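Side-chain contacts in organic hydroperoxide resistance protein (PDB 6D9N), which probably detoxifies organic hydroperoxides as a thiol-dependent member of the OsmC/Ohr family, using a pair of cysteines that can form a disulfide: residues A60-C65 with K124-C129; S68-V73 with L106-P111. All coordinates share one frame; numbering follows the deposited sequence. Where two conformers were deposited one is given.

Contact 1: residues A60-C65 with K124-C129; sequences AGYSAC and KAHQVC
Cys65 and Cys129 bring their sulfurs together where helix 54-77 passes the end of helix 115-128. Their CA atoms lie 5.8 Å apart, a spacing suited to a disulfide, and a disulfide between these two residues has been seen in this protein. Both cysteines were modelled in two conformers; in one pair of these Cys65 SG lies 2.7 Å from Cys129 SG, longer than a disulfide bond, so the bonding state of that pair is doubtful. Cys129 is the first residue to leave helix 115-128 and also the N-cap position of helix 130-135, so its sulfur sits at a break between two helices. A cysteine pair joining the long helix to the end of the next is the redox centre of Ohr enzymes, and this arrangement is consistent with that role; a thiocyanate ion lies about 4 Å from the Cys65 side chain.

The second kind of contact is sulfur-aromatic. In the same conformer Cys129 SG comes obliquely to the Tyr62 ring, 4.9 Å from its centroid and 64° off the normal, and is nearest to Tyr62 CE2 at 3.7 Å.

Beyond the sulfur, the tyrosine hydroxyl comes to the edge of the His126 ring, in its plane, Tyr62 OH lying 3.9 Å from His126 CE1. The polar link between them is made by Ser132: tyrosine is long enough for its hydroxyl to get there, and Tyr62 OH and His126 ND1 each hydrogen-bond Ser132 OG, one hydroxyl thus linking both rings.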
loop_
_atom_site.group_PDB
_atom_site.type_symbol
_atom_site.label_atom_id
_atom_site.label_comp_id
_atom_site.label_asym_id
_atom_site.label_seq_id
_atom_site.Cartn_x
_atom_site.Cartn_y
_atom_site.Cartn_z
ATOM N N ALA B 60 3.855 -5.967 -0.432
ATOM C CA ALA B 60 3.157 -6.771 -1.426
ATOM C C ALA B 60 2.581 -5.888 -2.532
ATOM O O ALA B 60 2.747 -6.169 -3.739
ATOM C CB ALA B 60 2.069 -7.583 -0.738
ATOM N N GLY B 61 1.912 -4.801 -2.135
ATOM C CA GLY B 61 1.319 -3.913 -3.121
ATOM C C GLY B 61 2.358 -3.226 -3.988
ATOM O O GLY B 61 2.151 -3.070 -5.195
ATOM N N TYR B 62 3.452 -2.750 -3.380
ATOM C CA TYR B 62 4.447 -2.025 -4.162
ATOM C C TYR B 62 5.142 -2.974 -5.142
ATOM O O TYR B 62 5.346 -2.644 -6.323
ATOM C CB TYR B 62 5.443 -1.335 -3.234
ATOM C CG TYR B 62 6.116 -0.096 -3.815
ATOM C CD1 TYR B 62 6.648 0.880 -2.950
ATOM C CD2 TYR B 62 6.263 0.113 -5.199
ATOM C CE1 TYR B 62 7.269 2.018 -3.441
ATOM C CE2 TYR B 62 6.872 1.270 -5.695
ATOM C CZ TYR B 62 7.390 2.189 -4.812
ATOM O OH TYR B 62 8.044 3.325 -5.260
ATOM N N SER B 63 5.549 -4.154 -4.676
ATOM C CA SER B 63 6.182 -5.106 -5.586
ATOM C C SER B 63 5.258 -5.445 -6.749
ATOM O O SER B 63 5.711 -5.459 -7.896
ATOM C CB SER B 63 6.647 -6.356 -4.847
ATOM O OG SER B 63 5.575 -7.114 -4.344
ATOM N N ALA B 64 3.965 -5.650 -6.482
ATOM C CA ALA B 64 3.027 -5.937 -7.559
ATOM C C ALA B 64 2.796 -4.729 -8.469
ATOM O O ALA B 64 2.719 -4.883 -9.699
ATOM C CB ALA B 64 1.711 -6.414 -6.952
ATOM N N CYS B 65 2.664 -3.530 -7.907
ATOM C CA CYS B 65 2.490 -2.326 -8.711
ATOM C C CYS B 65 3.677 -2.140 -9.640
ATOM O O CYS B 65 3.529 -1.884 -10.847
ATOM C CB CYS B 65 2.379 -1.116 -7.754
ATOM S SG CYS B 65 2.116 0.472 -8.630
ATOM N N LYS B 124 11.318 4.038 -16.722
ATOM C CA LYS B 124 9.943 4.286 -17.154
ATOM C C LYS B 124 8.949 3.682 -16.172
ATOM O O LYS B 124 7.937 4.320 -15.858
ATOM C CB LYS B 124 9.716 3.748 -18.584
ATOM C CG LYS B 124 10.370 4.610 -19.648
ATOM C CD LYS B 124 10.229 4.029 -21.036
ATOM C CE LYS B 124 10.958 4.900 -22.074
ATOM N NZ LYS B 124 11.206 4.230 -23.391
ATOM N N ALA B 125 9.190 2.447 -15.723
ATOM C CA ALA B 125 8.268 1.811 -14.791
ATOM C C ALA B 125 8.088 2.639 -13.528
ATOM O O ALA B 125 6.989 2.705 -12.977
ATOM C CB ALA B 125 8.784 0.427 -14.446
ATOM N N HIS B 126 9.170 3.284 -13.064
ATOM C CA HIS B 126 9.122 4.085 -11.852
ATOM C C HIS B 126 8.297 5.352 -12.011
ATOM O O HIS B 126 7.843 5.908 -11.004
ATOM C CB HIS B 126 10.570 4.344 -11.403
ATOM C CG HIS B 126 10.779 4.798 -9.985
ATOM N ND1 HIS B 126 10.079 4.321 -8.892
ATOM C CD2 HIS B 126 11.755 5.613 -9.497
ATOM C CE1 HIS B 126 10.601 4.859 -7.801
ATOM N NE2 HIS B 126 11.610 5.650 -8.137
ATOM N N GLN B 127 8.043 5.800 -13.246
ATOM C CA GLN B 127 7.126 6.885 -13.500
ATOM C C GLN B 127 5.701 6.397 -13.718
ATOM O O GLN B 127 4.769 7.187 -13.554
ATOM C CB GLN B 127 7.603 7.710 -14.704
ATOM C CG GLN B 127 8.964 8.387 -14.462
ATOM C CD GLN B 127 8.974 9.368 -13.234
ATOM O OE1 GLN B 127 8.046 10.212 -13.033
ATOM N NE2 GLN B 127 10.000 9.223 -12.386
ATOM N N VAL B 128 5.505 5.132 -14.090
ATOM C CA VAL B 128 4.168 4.607 -14.363
ATOM C C VAL B 128 3.478 4.161 -13.082
ATOM O O VAL B 128 2.301 4.460 -12.878
ATOM C CB VAL B 128 4.287 3.448 -15.380
ATOM C CG1 VAL B 128 2.971 2.670 -15.511
ATOM C CG2 VAL B 128 4.731 3.982 -16.728
ATOM N N CYS B 129 4.208 3.449 -12.226
ATOM C CA CYS B 129 3.701 2.848 -10.989
ATOM C C CYS B 129 3.059 3.880 -10.055
ATOM O O CYS B 129 3.762 4.783 -9.557
ATOM C CB CYS B 129 4.900 2.186 -10.306
ATOM S SG CYS B 129 4.636 1.510 -8.683
#

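Contact 2: residues S68-V73 with L106-P111; sequences SALNLV and LHANIP
Leu70 packs against Ala108 and Ile110, pressing the side of helix 54-77 onto the end of strand 100-109 and the segment that follows it. From the helix its CB already points at the strand. With CG anti to the backbone N (chi1 180°), the fork is placed so that its two methyls face the strand end and Ile110, and they divide the work. Leu70 CD2 lies 4.1 Å from Ala108 CB and equally far, 4.1 Å, from Ile110 CG1. CD1 reaches the end of the isoleucine: Leu70 CD1 and Ile110 CD1 are 3.9 Å apart, so these two side chains meet tip to tip.

The residue types fit. A forked leucine can touch two residues at once, a small alanine leaves room for the leucine methyl, and the longer Ile110, with CG1 anti to its carbonyl carbon (chi1 -51°), bridges the remaining distance. Between them, the CB of Asn109 points away from the helix, and its OD1 hydrogen-bonds Ser146 OG.

Around this buried apolar patch, Ala108 also packs on Ile122 of helix 115-128 and on Val86 of strand 85-94, Ile110 rests on Val145 of strand 141-146, and Leu70 touches Thr84 just before strand 85-94.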
loop_
_atom_site.group_PDB
_atom_site.type_symbol
_atom_site.label_atom_id
_atom_site.label_comp_id
_atom_site.label_asym_id
_atom_site.label_seq_id
_atom_site.Cartn_x
_atom_site.Cartn_y
_atom_site.Cartn_z
ATOM N N SER B 68 3.804 -4.824 -12.367
ATOM C CA SER B 68 2.767 -4.583 -13.368
ATOM C C SER B 68 3.160 -3.439 -14.300
ATOM O O SER B 68 3.056 -3.553 -15.533
ATOM C CB SER B 68 1.456 -4.260 -12.655
ATOM O OG SER B 68 0.455 -4.005 -13.616
ATOM N N ALA B 69 3.665 -2.341 -13.738
ATOM C CA ALA B 69 4.088 -1.196 -14.543
ATOM C C ALA B 69 5.250 -1.582 -15.444
ATOM O O ALA B 69 5.281 -1.222 -16.625
ATOM C CB ALA B 69 4.497 -0.049 -13.611
ATOM N N LEU B 70 6.212 -2.348 -14.916
ATOM C CA LEU B 70 7.354 -2.809 -15.699
ATOM C C LEU B 70 6.896 -3.644 -16.888
ATOM O O LEU B 70 7.405 -3.485 -18.003
ATOM C CB LEU B 70 8.261 -3.585 -14.750
ATOM C CG LEU B 70 9.523 -4.156 -15.396
ATOM C CD1 LEU B 70 10.380 -3.063 -16.007
ATOM C CD2 LEU B 70 10.280 -4.916 -14.323
ATOM N N ASN B 71 5.933 -4.545 -16.674
ATOM C CA ASN B 71 5.447 -5.362 -17.781
ATOM C C ASN B 71 4.678 -4.536 -18.790
ATOM O O ASN B 71 4.781 -4.800 -20.002
ATOM C CB ASN B 71 4.695 -6.571 -17.244
ATOM C CG ASN B 71 5.647 -7.649 -16.823
ATOM O OD1 ASN B 71 5.935 -8.560 -17.597
ATOM N ND2 ASN B 71 6.257 -7.493 -15.672
ATOM N N LEU B 72 3.948 -3.508 -18.353
ATOM C CA LEU B 72 3.293 -2.635 -19.327
ATOM C C LEU B 72 4.322 -1.923 -20.199
ATOM O O LEU B 72 4.156 -1.800 -21.428
ATOM C CB LEU B 72 2.402 -1.647 -18.580
ATOM C CG LEU B 72 1.599 -0.727 -19.489
ATOM C CD1 LEU B 72 0.722 -1.496 -20.522
ATOM C CD2 LEU B 72 0.743 0.182 -18.589
ATOM N N VAL B 73 5.385 -1.423 -19.575
ATOM C CA VAL B 73 6.445 -0.737 -20.314
ATOM C C VAL B 73 7.117 -1.692 -21.303
ATOM O O VAL B 73 7.373 -1.337 -22.456
ATOM C CB VAL B 73 7.446 -0.127 -19.313
ATOM C CG1 VAL B 73 8.743 0.345 -19.997
ATOM C CG2 VAL B 73 6.806 1.013 -18.547
ATOM N N LEU B 106 13.579 -1.339 -3.512
ATOM C CA LEU B 106 12.938 -2.063 -4.607
ATOM C C LEU B 106 14.017 -2.615 -5.513
ATOM O O LEU B 106 14.988 -1.911 -5.828
ATOM C CB LEU B 106 12.171 -1.143 -5.534
ATOM C CG LEU B 106 10.926 -0.399 -5.155
ATOM C CD1 LEU B 106 10.391 0.338 -6.379
ATOM C CD2 LEU B 106 9.885 -1.370 -4.653
ATOM N N HIS B 107 13.859 -3.852 -5.948
ATOM C CA HIS B 107 14.813 -4.416 -6.887
ATOM C C HIS B 107 14.040 -5.166 -7.955
ATOM O O HIS B 107 13.146 -5.966 -7.653
ATOM C CB HIS B 107 15.732 -5.394 -6.198
ATOM C CG HIS B 107 16.725 -5.970 -7.147
ATOM N ND1 HIS B 107 17.874 -5.296 -7.523
ATOM C CD2 HIS B 107 16.701 -7.106 -7.891
ATOM C CE1 HIS B 107 18.541 -6.020 -8.405
ATOM N NE2 HIS B 107 17.852 -7.124 -8.643
ATOM N N ALA B 108 14.361 -4.892 -9.220
ATOM C CA ALA B 108 13.741 -5.584 -10.344
ATOM C C ALA B 108 14.785 -6.447 -11.030
ATOM O O ALA B 108 15.937 -6.024 -11.187
ATOM C CB ALA B 108 13.159 -4.607 -11.378
ATOM N N ASN B 109 14.352 -7.618 -11.484
ATOM C CA ASN B 109 15.180 -8.453 -12.342
ATOM C C ASN B 109 14.486 -8.664 -13.676
ATOM O O ASN B 109 13.317 -9.064 -13.718
ATOM C CB ASN B 109 15.491 -9.807 -11.714
ATOM C CG ASN B 109 16.481 -10.583 -12.550
ATOM O OD1 ASN B 109 17.657 -10.251 -12.587
ATOM N ND2 ASN B 109 16.012 -11.586 -13.261
ATOM N N ILE B 110 15.227 -8.444 -14.757
ATOM C CA ILE B 110 14.682 -8.553 -16.117
ATOM C C ILE B 110 15.601 -9.473 -16.906
ATOM O O ILE B 110 16.658 -9.025 -17.399
ATOM C CB ILE B 110 14.573 -7.174 -16.798
ATOM C CG1 ILE B 110 13.839 -6.165 -15.911
ATOM C CG2 ILE B 110 13.880 -7.326 -18.165
ATOM C CD1 ILE B 110 13.912 -4.715 -16.424
ATOM N N PRO B 111 15.267 -10.757 -17.049
ATOM C CA PRO B 111 16.157 -11.656 -17.795
ATOM C C PRO B 111 16.168 -11.305 -19.269
ATOM O O PRO B 111 15.159 -10.879 -19.839
ATOM C CB PRO B 111 15.500 -13.032 -17.619
ATOM C CG PRO B 111 14.573 -12.879 -16.439
ATOM C CD PRO B 111 14.087 -11.459 -16.489
#

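After the N-terminal strands 11-20, 25-29 and 35-38, helix 54-77 supplies the first half of both contacts, residues 60-65 and then, farther along it, 68-73. The chain runs on through strand 85-94 and turns back along strand 100-109, whose end at 106-111 closes contact 2. Helix 115-128 follows, and its end at 124-129 closes contact 1, so the loop of contact 2 is nested inside that of contact 1. The inner closure ties helix to sheet, the outer one helix to helix. Their centres are 8 Å apart, and the two contacts pack directly on each other: Val128 and Ala125 on Ala69 and Leu70, Tyr62 on Leu106.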